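Ofchtiv-allosamidin (Ostrinia furnacalis, PDB 6JMB) probably hydrolyses chitin as a family 18 glycosidase of insect group IV and is held here with the inhibitor allosamidin in its active-site cleft. Local coordinates at residues 8-11 and 12-16; 332-336 and 337-341; 224-227 and 228-232; 166-169 and 170-173. One frame throughout, in Å; residues are numbered along the deposited sequence.

Contact 1: residues 8-11 and 12-16; sequences CYYG and TWATY. With AMI (allosamizoline), chain C; NAA (2-acetamido-2-deoxy-beta-D-allopyranose), chain B.
Y10 OH is gripped twice: it bonds to the carbonyl of F23 and accepts from water 1 (water O to Y10 OH 2.8 Å), which also donates to T12 O. This bridge ties the phenol to the backbone just after strand 5-11. One face of the Y10 ring is covered by T12, whose CA stands over the ring centre as a CH-pi contact, while T12 CG2 reaches Y10 CD2 at 3.6 Å; the two side chains cross at about a right angle. T12 OG1 is engaged separately, with A39 O. The turn is closed by A14 N donating to G11 O (3.0 Å, N-H...O 163°), from 30° off the carbonyl plane. W13 folds back over the strand end: with CG placed between its own backbone N and carbonyl carbon (chi1 51°), the indole lays one face on G11, whose CA is 3.8 Å from the centroid of the six-membered ring. The opposite face receives the sugar NAA, with NAA O3 3.4 Å from W13 CD1. Y9, on the same strand, offers a ring face to the two N-methyls of allosamizoline, AMI C8 lying 3.4 Å from Y9 CE2; Y9 OH bonds to D122 of the family's DxDxE motif. Strand 5-11 is the first barrel strand of the family 18 TIM barrel; its C-terminal end and the following 3-10 turn line the inhibitor-filled sugar cleft.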
loop_
_atom_site.group_PDB
_atom_site.type_symbol
_atom_site.label_atom_id
_atom_site.label_comp_id
_atom_site.label_asym_id
_atom_site.label_seq_id
_atom_site.Cartn_x
_atom_site.Cartn_y
_atom_site.Cartn_z
ATOM N N CYS A 8 -3.800 -4.973 -6.586
ATOM C CA CYS A 8 -4.746 -4.825 -5.485
ATOM C C CYS A 8 -4.261 -5.626 -4.287
ATOM O O CYS A 8 -4.203 -6.855 -4.356
ATOM C CB CYS A 8 -6.110 -5.383 -5.881
ATOM S SG CYS A 8 -6.927 -4.540 -7.243
ATOM N N TYR A 9 -3.985 -4.944 -3.180
ATOM C CA TYR A 9 -3.715 -5.637 -1.925
ATOM C C TYR A 9 -5.010 -5.878 -1.166
ATOM O O TYR A 9 -5.906 -5.026 -1.147
ATOM C CB TYR A 9 -2.782 -4.812 -1.045
ATOM C CG TYR A 9 -1.338 -4.888 -1.451
ATOM C CD1 TYR A 9 -0.820 -4.051 -2.426
ATOM C CD2 TYR A 9 -0.486 -5.803 -0.848
ATOM C CE1 TYR A 9 0.506 -4.130 -2.783
ATOM C CE2 TYR A 9 0.845 -5.886 -1.202
ATOM C CZ TYR A 9 1.338 -5.033 -2.161
ATOM O OH TYR A 9 2.671 -5.084 -2.522
ATOM N N TYR A 10 -5.100 -7.042 -0.524
ATOM C CA TYR A 10 -6.238 -7.399 0.315
ATOM C C TYR A 10 -5.730 -7.640 1.731
ATOM O O TYR A 10 -4.964 -8.583 1.974
ATOM C CB TYR A 10 -6.928 -8.641 -0.240
ATOM C CG TYR A 10 -8.052 -9.202 0.611
ATOM C CD1 TYR A 10 -8.866 -8.378 1.388
ATOM C CD2 TYR A 10 -8.293 -10.562 0.639
ATOM C CE1 TYR A 10 -9.896 -8.909 2.167
ATOM C CE2 TYR A 10 -9.320 -11.094 1.395
ATOM C CZ TYR A 10 -10.111 -10.270 2.155
ATOM O OH TYR A 10 -11.125 -10.821 2.911
ATOM N N GLY A 11 -6.141 -6.774 2.659
ATOM C CA GLY A 11 -5.888 -6.986 4.075
ATOM C C GLY A 11 -6.836 -8.040 4.612
ATOM O O GLY A 11 -7.989 -7.740 4.943
ATOM N N THR A 12 -6.362 -9.286 4.679
ATOM C CA THR A 12 -7.250 -10.436 4.834
ATOM C C THR A 12 -7.962 -10.472 6.182
ATOM O O THR A 12 -8.987 -11.156 6.303
ATOM C CB THR A 12 -6.483 -11.738 4.577
ATOM O OG1 THR A 12 -5.363 -11.818 5.468
ATOM C CG2 THR A 12 -5.985 -11.792 3.130
ATOM N N TRP A 13 -7.460 -9.750 7.187
ATOM C CA TRP A 13 -8.127 -9.674 8.480
ATOM C C TRP A 13 -9.452 -8.925 8.408
ATOM O O TRP A 13 -10.200 -8.919 9.395
ATOM C CB TRP A 13 -7.195 -9.021 9.513
ATOM C CG TRP A 13 -6.626 -7.719 9.044
ATOM C CD1 TRP A 13 -7.152 -6.481 9.249
ATOM C CD2 TRP A 13 -5.429 -7.526 8.275
ATOM N NE1 TRP A 13 -6.357 -5.525 8.660
ATOM C CE2 TRP A 13 -5.297 -6.144 8.052
ATOM C CE3 TRP A 13 -4.458 -8.391 7.755
ATOM C CZ2 TRP A 13 -4.233 -5.602 7.332
ATOM C CZ3 TRP A 13 -3.402 -7.850 7.037
ATOM C CH2 TRP A 13 -3.300 -6.469 6.834
ATOM N N ALA A 14 -9.775 -8.302 7.270
ATOM C CA ALA A 14 -11.061 -7.624 7.135
ATOM C C ALA A 14 -12.239 -8.584 7.186
ATOM O O ALA A 14 -13.385 -8.135 7.336
ATOM C CB ALA A 14 -11.090 -6.819 5.833
ATOM N N THR A 15 -11.991 -9.886 7.069
ATOM C CA THR A 15 -13.066 -10.856 7.205
ATOM C C THR A 15 -13.677 -10.841 8.599
ATOM O O THR A 15 -14.825 -11.270 8.763
ATOM C CB THR A 15 -12.559 -12.256 6.845
ATOM O OG1 THR A 15 -13.664 -13.171 6.832
ATOM C CG2 THR A 15 -11.523 -12.738 7.857
ATOM N N TYR A 16 -12.952 -10.344 9.600
ATOM C CA TYR A 16 -13.446 -10.309 10.970
ATOM C C TYR A 16 -14.264 -9.064 11.282
ATOM O O TYR A 16 -14.856 -8.986 12.367
ATOM C CB TYR A 16 -12.286 -10.417 11.964
ATOM C CG TYR A 16 -11.507 -11.695 11.825
ATOM C CD1 TYR A 16 -12.099 -12.923 12.090
ATOM C CD2 TYR A 16 -10.185 -11.681 11.403
ATOM C CE1 TYR A 16 -11.392 -14.097 11.957
ATOM C CE2 TYR A 16 -9.468 -12.853 11.264
ATOM C CZ TYR A 16 -10.078 -14.056 11.536
ATOM O OH TYR A 16 -9.373 -15.228 11.406
HETATM C C1 AMI C . 1.227 -0.526 3.964
HETATM C C2 AMI C . 1.911 -1.792 4.622
HETATM C C3 AMI C . 0.883 -2.346 5.475
HETATM C C4 AMI C . 0.037 -1.094 5.948
HETATM C C5 AMI C . -0.143 -0.395 4.685
HETATM C C6 AMI C . -0.577 1.106 4.860
HETATM C C7 AMI C . 1.694 -2.068 2.438
HETATM C C8 AMI C . 2.586 -3.940 0.962
HETATM C C9 AMI C . 1.222 -2.034 -0.073
HETATM N N2 AMI C . 2.243 -2.572 3.627
HETATM N N7 AMI C . 1.838 -2.685 1.113
HETATM O O3 AMI C . 1.461 -3.089 6.546
HETATM O O4 AMI C . -1.255 -1.398 6.458
HETATM O O6 AMI C . 0.352 1.746 5.710
HETATM O O7 AMI C . 1.002 -0.904 2.587
HETATM C C1 NAA B . -3.639 -4.169 11.668
HETATM C C2 NAA B . -3.687 -5.390 12.575
HETATM C C3 NAA B . -4.998 -5.471 13.308
HETATM C C4 NAA B . -5.331 -4.225 14.056
HETATM C C5 NAA B . -5.250 -3.016 13.118
HETATM C C6 NAA B . -5.346 -1.720 13.836
HETATM C C7 NAA B . -2.250 -7.293 11.576
HETATM C C8 NAA B . -2.138 -8.526 10.662
HETATM N N2 NAA B . -3.563 -6.586 11.704
HETATM O O3 NAA B . -6.026 -5.614 12.306
HETATM O O4 NAA B . -6.692 -4.339 14.498
HETATM O O5 NAA B . -3.933 -2.937 12.444
HETATM O O6 NAA B . -4.643 -0.779 13.003
HETATM O O7 NAA B . -1.284 -6.895 12.196
HETATM O O HOH W 1 -10.058 -12.895 4.423
#

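Contact 2: residues 332-336 and 337-341; sequences EYANS and FNLRG
The rings of Y333 and F337, one helical turn apart, meet aslant: their planes stand at 48° with centroids 5.0 Å apart. F337 CD2 lies above one face of the Y333 ring, off toward its rim, and F337 CE2 closes to 3.5 Å from Y333 CE2. Y333 has CG anti to the backbone N (chi1 176°), which turns its ring along the helix toward F337. At the backbone, Y333 O takes two donors. One is F337 N; the other is the serine hydroxyl, turned back onto its own helix with S336 OG 2.7 Å from Y333 O. The other pair is apolar: L339 CD1 rests 3.9 Å from A334 CB. A Schellman motif brings it there, with N338 at positive phi as the C-prime residue. L339 N donates almost straight to A334 O (3.1 Å, 169°), and N338 N to N335 O (3.0 Å) from well above the carbonyl plane. Water 2 also donates to N335 O. The chain then turns from helix 324-336 into strand 341-345. L339 packs on L243 and M245 of strand 243-256 and on V230 of helix 226-235, and Y333 OH reaches N227 and Q231 of that same helix; on another flank N335 meets helix 362-373.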
loop_
_atom_site.group_PDB
_atom_site.type_symbol
_atom_site.label_atom_id
_atom_site.label_comp_id
_atom_site.label_asym_id
_atom_site.label_seq_id
_atom_site.Cartn_x
_atom_site.Cartn_y
_atom_site.Cartn_z
ATOM N N GLU A 332 -3.871 10.121 -13.588
ATOM C CA GLU A 332 -3.416 10.972 -14.684
ATOM C C GLU A 332 -1.934 11.296 -14.551
ATOM O O GLU A 332 -1.197 11.303 -15.546
ATOM C CB GLU A 332 -4.275 12.239 -14.761
ATOM C CG GLU A 332 -5.666 11.950 -15.320
ATOM C CD GLU A 332 -6.623 13.118 -15.226
ATOM O OE1 GLU A 332 -6.326 14.093 -14.501
ATOM O OE2 GLU A 332 -7.687 13.050 -15.877
ATOM N N TYR A 333 -1.475 11.548 -13.324
ATOM C CA TYR A 333 -0.051 11.752 -13.081
ATOM C C TYR A 333 0.753 10.522 -13.490
ATOM O O TYR A 333 1.778 10.631 -14.178
ATOM C CB TYR A 333 0.173 12.096 -11.603
ATOM C CG TYR A 333 1.632 12.233 -11.239
ATOM C CD1 TYR A 333 2.372 11.130 -10.836
ATOM C CD2 TYR A 333 2.275 13.458 -11.319
ATOM C CE1 TYR A 333 3.712 11.240 -10.522
ATOM C CE2 TYR A 333 3.622 13.580 -11.002
ATOM C CZ TYR A 333 4.330 12.461 -10.604
ATOM O OH TYR A 333 5.669 12.558 -10.298
ATOM N N ALA A 334 0.306 9.335 -13.067
ATOM C CA ALA A 334 1.004 8.106 -13.425
ATOM C C ALA A 334 1.043 7.917 -14.935
ATOM O O ALA A 334 2.080 7.532 -15.493
ATOM C CB ALA A 334 0.331 6.913 -12.743
ATOM N N ASN A 335 -0.076 8.187 -15.616
ATOM C CA ASN A 335 -0.094 8.099 -17.074
ATOM C C ASN A 335 0.913 9.059 -17.693
ATOM O O ASN A 335 1.599 8.710 -18.660
ATOM C CB ASN A 335 -1.495 8.422 -17.599
ATOM C CG ASN A 335 -2.473 7.282 -17.421
ATOM O OD1 ASN A 335 -2.078 6.138 -17.204
ATOM N ND2 ASN A 335 -3.765 7.589 -17.540
ATOM N N SER A 336 1.018 10.273 -17.143
ATOM C CA SER A 336 1.892 11.282 -17.739
ATOM C C SER A 336 3.358 10.877 -17.668
ATOM O O SER A 336 4.157 11.303 -18.508
ATOM C CB SER A 336 1.655 12.648 -17.092
ATOM O OG SER A 336 2.200 12.704 -15.785
ATOM N N PHE A 337 3.735 10.053 -16.695
ATOM C CA PHE A 337 5.105 9.571 -16.597
ATOM C C PHE A 337 5.269 8.135 -17.078
ATOM O O PHE A 337 6.318 7.525 -16.838
ATOM C CB PHE A 337 5.645 9.771 -15.180
ATOM C CG PHE A 337 5.996 11.197 -14.888
ATOM C CD1 PHE A 337 7.188 11.729 -15.352
ATOM C CD2 PHE A 337 5.112 12.025 -14.213
ATOM C CE1 PHE A 337 7.514 13.050 -15.116
ATOM C CE2 PHE A 337 5.431 13.355 -13.976
ATOM C CZ PHE A 337 6.636 13.866 -14.427
ATOM N N ASN A 338 4.264 7.591 -17.770
ATOM C CA ASN A 338 4.353 6.260 -18.366
ATOM C C ASN A 338 4.687 5.199 -17.321
ATOM O O ASN A 338 5.430 4.254 -17.583
ATOM C CB ASN A 338 5.341 6.219 -19.537
ATOM C CG ASN A 338 5.169 4.983 -20.402
ATOM O OD1 ASN A 338 4.054 4.496 -20.592
ATOM N ND2 ASN A 338 6.277 4.469 -20.927
ATOM N N LEU A 339 4.145 5.361 -16.120
ATOM C CA LEU A 339 4.398 4.373 -15.083
ATOM C C LEU A 339 3.692 3.064 -15.422
ATOM O O LEU A 339 2.707 3.028 -16.164
ATOM C CB LEU A 339 3.932 4.899 -13.727
ATOM C CG LEU A 339 4.546 6.221 -13.271
ATOM C CD1 LEU A 339 4.124 6.535 -11.839
ATOM C CD2 LEU A 339 6.074 6.188 -13.408
ATOM N N ARG A 340 4.214 1.972 -14.856
ATOM C CA ARG A 340 3.708 0.642 -15.176
ATOM C C ARG A 340 2.267 0.446 -14.719
ATOM O O ARG A 340 1.528 -0.345 -15.316
ATOM C CB ARG A 340 4.618 -0.408 -14.552
ATOM C CG ARG A 340 4.168 -1.841 -14.774
ATOM C CD ARG A 340 4.155 -2.174 -16.264
ATOM N NE ARG A 340 3.730 -3.546 -16.522
ATOM C CZ ARG A 340 4.456 -4.623 -16.235
ATOM N NH1 ARG A 340 5.655 -4.496 -15.677
ATOM N NH2 ARG A 340 3.984 -5.830 -16.510
ATOM N N GLY A 341 1.843 1.141 -13.672
ATOM C CA GLY A 341 0.464 1.015 -13.254
ATOM C C GLY A 341 0.255 1.594 -11.875
ATOM O O GLY A 341 1.028 2.439 -11.409
HETATM O O HOH W 2 1.082 6.140 -19.916
#

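Contact 3: residues 224-227 and 228-232; sequences YNVN and NAVQY
An asparagine N-cap opens helix 226-235: N225 turns its amide oxygen onto the first turn, where N228 N donates to N225 OD1 at 2.9 Å (N-H...O 160°), nearly along the C=O axis. The amide gets there because N225 CG sits between its backbone N and carbonyl carbon (chi1 58°), doubling the side chain back over the helix start. N225 and N228 then lie aslant, amide planes 36° apart, with N228 CG 3.3 Å from N225 OD1; the N228 amide nitrogen itself serves the chain just before, bonding to L223 O and E220 O. Behind the cap the regular helical pattern sets in: A229 N bonds to N225 O, V230 N to V226 O (2.9 Å), and Q231 N to N227 O. This helix lies between the sixth and seventh strands of the TIM barrel, and its inner side is apolar: V226 and V230 run side by side, pointing the same way, V226 CG1 4.2 Å from V230 CG2, both against M245 of strand 243-256. On a neighbouring flank N227 OD1 approaches Q231 CG at 3.5 Å, the glutamine chain being bent at its second torsion and the polar ends of both residues engaged by Y333.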
loop_
_atom_site.group_PDB
_atom_site.type_symbol
_atom_site.label_atom_id
_atom_site.label_comp_id
_atom_site.label_asym_id
_atom_site.label_seq_id
_atom_site.Cartn_x
_atom_site.Cartn_y
_atom_site.Cartn_z
ATOM N N TYR A 224 7.469 15.584 1.587
ATOM C CA TYR A 224 6.930 14.230 1.450
ATOM C C TYR A 224 5.680 14.295 0.584
ATOM O O TYR A 224 4.584 14.570 1.078
ATOM C CB TYR A 224 6.604 13.639 2.814
ATOM C CG TYR A 224 7.771 13.470 3.768
ATOM C CD1 TYR A 224 9.089 13.555 3.339
ATOM C CD2 TYR A 224 7.536 13.222 5.116
ATOM C CE1 TYR A 224 10.145 13.388 4.231
ATOM C CE2 TYR A 224 8.577 13.060 6.009
ATOM C CZ TYR A 224 9.877 13.145 5.560
ATOM O OH TYR A 224 10.914 12.986 6.454
ATOM N N ASN A 225 5.836 14.053 -0.716
ATOM C CA ASN A 225 4.685 13.998 -1.604
ATOM C C ASN A 225 4.931 12.978 -2.714
ATOM O O ASN A 225 6.046 12.482 -2.908
ATOM C CB ASN A 225 4.255 15.394 -2.097
ATOM C CG ASN A 225 5.360 16.136 -2.835
ATOM O OD1 ASN A 225 5.954 15.617 -3.778
ATOM N ND2 ASN A 225 5.622 17.374 -2.416
ATOM N N VAL A 226 3.849 12.642 -3.419
ATOM C CA VAL A 226 3.887 11.567 -4.407
ATOM C C VAL A 226 4.849 11.909 -5.539
ATOM O O VAL A 226 5.644 11.069 -5.975
ATOM C CB VAL A 226 2.469 11.278 -4.931
ATOM C CG1 VAL A 226 2.510 10.254 -6.061
ATOM C CG2 VAL A 226 1.570 10.805 -3.791
ATOM N N ASN A 227 4.781 13.142 -6.042
ATOM C CA ASN A 227 5.651 13.537 -7.146
ATOM C C ASN A 227 7.125 13.409 -6.769
ATOM O O ASN A 227 7.931 12.873 -7.543
ATOM C CB ASN A 227 5.311 14.961 -7.592
ATOM C CG ASN A 227 6.268 15.493 -8.634
ATOM O OD1 ASN A 227 6.390 14.952 -9.735
ATOM N ND2 ASN A 227 6.943 16.585 -8.296
ATOM N N ASN A 228 7.499 13.881 -5.576
ATOM C CA ASN A 228 8.900 13.781 -5.176
ATOM C C ASN A 228 9.342 12.326 -5.081
ATOM O O ASN A 228 10.452 11.979 -5.502
ATOM C CB ASN A 228 9.136 14.504 -3.852
ATOM C CG ASN A 228 9.216 16.009 -4.013
ATOM O OD1 ASN A 228 9.473 16.522 -5.105
ATOM N ND2 ASN A 228 8.992 16.722 -2.924
ATOM N N ALA A 229 8.471 11.455 -4.564
ATOM C CA ALA A 229 8.827 10.049 -4.412
ATOM C C ALA A 229 8.971 9.366 -5.763
ATOM O O ALA A 229 9.945 8.644 -6.003
ATOM C CB ALA A 229 7.776 9.333 -3.564
ATOM N N VAL A 230 8.001 9.570 -6.658
ATOM C CA VAL A 230 8.069 8.946 -7.978
ATOM C C VAL A 230 9.308 9.415 -8.724
ATOM O O VAL A 230 10.044 8.612 -9.311
ATOM C CB VAL A 230 6.780 9.216 -8.773
ATOM C CG1 VAL A 230 6.977 8.832 -10.242
ATOM C CG2 VAL A 230 5.616 8.433 -8.165
ATOM N N GLN A 231 9.563 10.725 -8.702
ATOM C CA GLN A 231 10.727 11.237 -9.410
ATOM C C GLN A 231 12.023 10.739 -8.784
ATOM O O GLN A 231 12.996 10.501 -9.509
ATOM C CB GLN A 231 10.678 12.763 -9.502
ATOM C CG GLN A 231 9.474 13.294 -10.284
ATOM C CD GLN A 231 9.358 12.687 -11.668
ATOM O OE1 GLN A 231 10.329 12.652 -12.424
ATOM N NE2 GLN A 231 8.168 12.194 -12.007
ATOM N N TYR A 232 12.054 10.544 -7.459
ATOM C CA TYR A 232 13.241 9.945 -6.852
ATOM C C TYR A 232 13.490 8.543 -7.404
ATOM O O TYR A 232 14.602 8.223 -7.842
ATOM C CB TYR A 232 13.156 9.895 -5.319
ATOM C CG TYR A 232 14.289 9.027 -4.818
ATOM C CD1 TYR A 232 15.597 9.487 -4.867
ATOM C CD2 TYR A 232 14.068 7.718 -4.401
ATOM C CE1 TYR A 232 16.651 8.688 -4.479
ATOM C CE2 TYR A 232 15.121 6.908 -4.008
ATOM C CZ TYR A 232 16.408 7.404 -4.056
ATOM O OH TYR A 232 17.458 6.601 -3.677
#

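Contact 4: residues 166-169 and 170-173; sequences SAVE and EAAV
The E170 carboxylate lies beside V168, with V168 CG2 3.3 Å from E170 OE1, approaching obliquely from one side of the carboxylate plane. On that same side Y224 CE1 stands over the face, 3.3 Å from E170 OE2. E169 N is displaced to the other side of the plane, but its angle to E170 OE1 is too poor for a hydrogen bond. The bend at chi2 (94°) swings the carboxylate of E170 back toward the start of helix 169-175 rather than letting it trail outward. E169 behaves differently: its chain is extended, with CG anti to the backbone N, and E169 CG packs at the rim of the Y232 ring, near CD1, while V173 CG1 lies 3.9 Å from E169 CG. In the backbone, V168 occupies the N-cap position and its carbonyl gathers the first turn: A172 N donates to V168 O at 2.8 Å (163°), A171 N adds a weak bond to the same oxygen, and V173 N bonds to E169 O. V168 CG2 also touches A171 CB. From the preceding loop S166 OG comes within 3.7 Å of A171 CB, and water 3 joins S166 OG to A171 O. The side chain of V168 is apolar and offers no acceptor to the first turn. Two acidic residues stand in this turn, where the positive end of the helix dipole would probably favour their charged forms and partly offset the repulsion between E169 OE1 and E170 OE1, 5.9 Å apart.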
loop_
_atom_site.group_PDB
_atom_site.type_symbol
_atom_site.label_atom_id
_atom_site.label_comp_id
_atom_site.label_asym_id
_atom_site.label_seq_id
_atom_site.Cartn_x
_atom_site.Cartn_y
_atom_site.Cartn_z
ATOM N N SER A 166 9.254 1.770 0.681
ATOM C CA SER A 166 9.009 3.131 1.139
ATOM C C SER A 166 9.258 4.124 0.007
ATOM O O SER A 166 10.023 3.865 -0.929
ATOM C CB SER A 166 9.896 3.462 2.336
ATOM O OG SER A 166 11.265 3.323 1.991
ATOM N N ALA A 167 8.589 5.273 0.090
ATOM C CA ALA A 167 8.410 6.134 -1.075
ATOM C C ALA A 167 9.437 7.257 -1.185
ATOM O O ALA A 167 10.153 7.348 -2.186
ATOM C CB ALA A 167 6.990 6.706 -1.095
ATOM N N VAL A 168 9.502 8.136 -0.196
ATOM C CA VAL A 168 10.276 9.363 -0.359
ATOM C C VAL A 168 11.763 9.071 -0.242
ATOM O O VAL A 168 12.185 8.106 0.400
ATOM C CB VAL A 168 9.832 10.467 0.623
ATOM C CG1 VAL A 168 8.349 10.793 0.449
ATOM C CG2 VAL A 168 10.149 10.093 2.060
ATOM N N GLU A 169 12.560 9.944 -0.860
ATOM C CA GLU A 169 14.009 9.780 -0.880
ATOM C C GLU A 169 14.600 9.550 0.510
ATOM O O GLU A 169 15.434 8.660 0.699
ATOM C CB GLU A 169 14.660 10.984 -1.558
ATOM C CG GLU A 169 16.161 10.850 -1.650
ATOM C CD GLU A 169 16.783 11.950 -2.490
ATOM O OE1 GLU A 169 16.027 12.793 -3.020
ATOM O OE2 GLU A 169 18.025 11.964 -2.620
ATOM N N GLU A 170 14.211 10.356 1.497
ATOM C CA GLU A 170 14.884 10.242 2.795
ATOM C C GLU A 170 14.621 8.896 3.450
ATOM O O GLU A 170 15.435 8.415 4.250
ATOM C CB GLU A 170 14.491 11.392 3.720
ATOM C CG GLU A 170 14.604 12.676 3.019
ATOM C CD GLU A 170 13.257 13.042 2.441
ATOM O OE1 GLU A 170 12.681 12.181 1.748
ATOM O OE2 GLU A 170 12.892 14.192 2.508
ATOM N N ALA A 171 13.491 8.277 3.123
ATOM C CA ALA A 171 13.237 6.915 3.585
ATOM C C ALA A 171 13.953 5.882 2.718
ATOM O O ALA A 171 14.596 4.958 3.239
ATOM C CB ALA A 171 11.731 6.630 3.609
ATOM N N ALA A 172 13.870 6.035 1.397
ATOM C CA ALA A 172 14.392 5.028 0.484
ATOM C C ALA A 172 15.901 4.864 0.619
ATOM O O ALA A 172 16.414 3.742 0.547
ATOM C CB ALA A 172 14.010 5.382 -0.958
ATOM N N VAL A 173 16.635 5.962 0.817
ATOM C CA VAL A 173 18.089 5.858 0.891
ATOM C C VAL A 173 18.548 5.109 2.134
ATOM O O VAL A 173 19.694 4.643 2.185
ATOM C CB VAL A 173 18.798 7.221 0.784
ATOM C CG1 VAL A 173 18.429 7.916 -0.521
ATOM C CG2 VAL A 173 18.486 8.080 2.003
HETATM O O HOH W 3 12.913 2.900 4.182
#

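Overall arrangement
From the N terminus, contact 1 turns the chain out of the first barrel strand, contact 4 starts the helix after strand 160-165, contact 3 caps the helix ahead of strand 243-256, and contact 2 ends helix 324-336 on the way into the eighth barrel strand, 341-345. Each closes only a local turn; they follow in series, and none nests or crosses. In space contacts 4, 3 and 2 form a chain of neighbours, with helix 226-235 in the middle: Y232 and A229 meet residues 166-173, while another flank meets the end of helix 324-336. Contact 1 lies across the chain's centre from contacts 2, 3 and 4, at the inhibitor, its centre about 27 Å from that of contact 3.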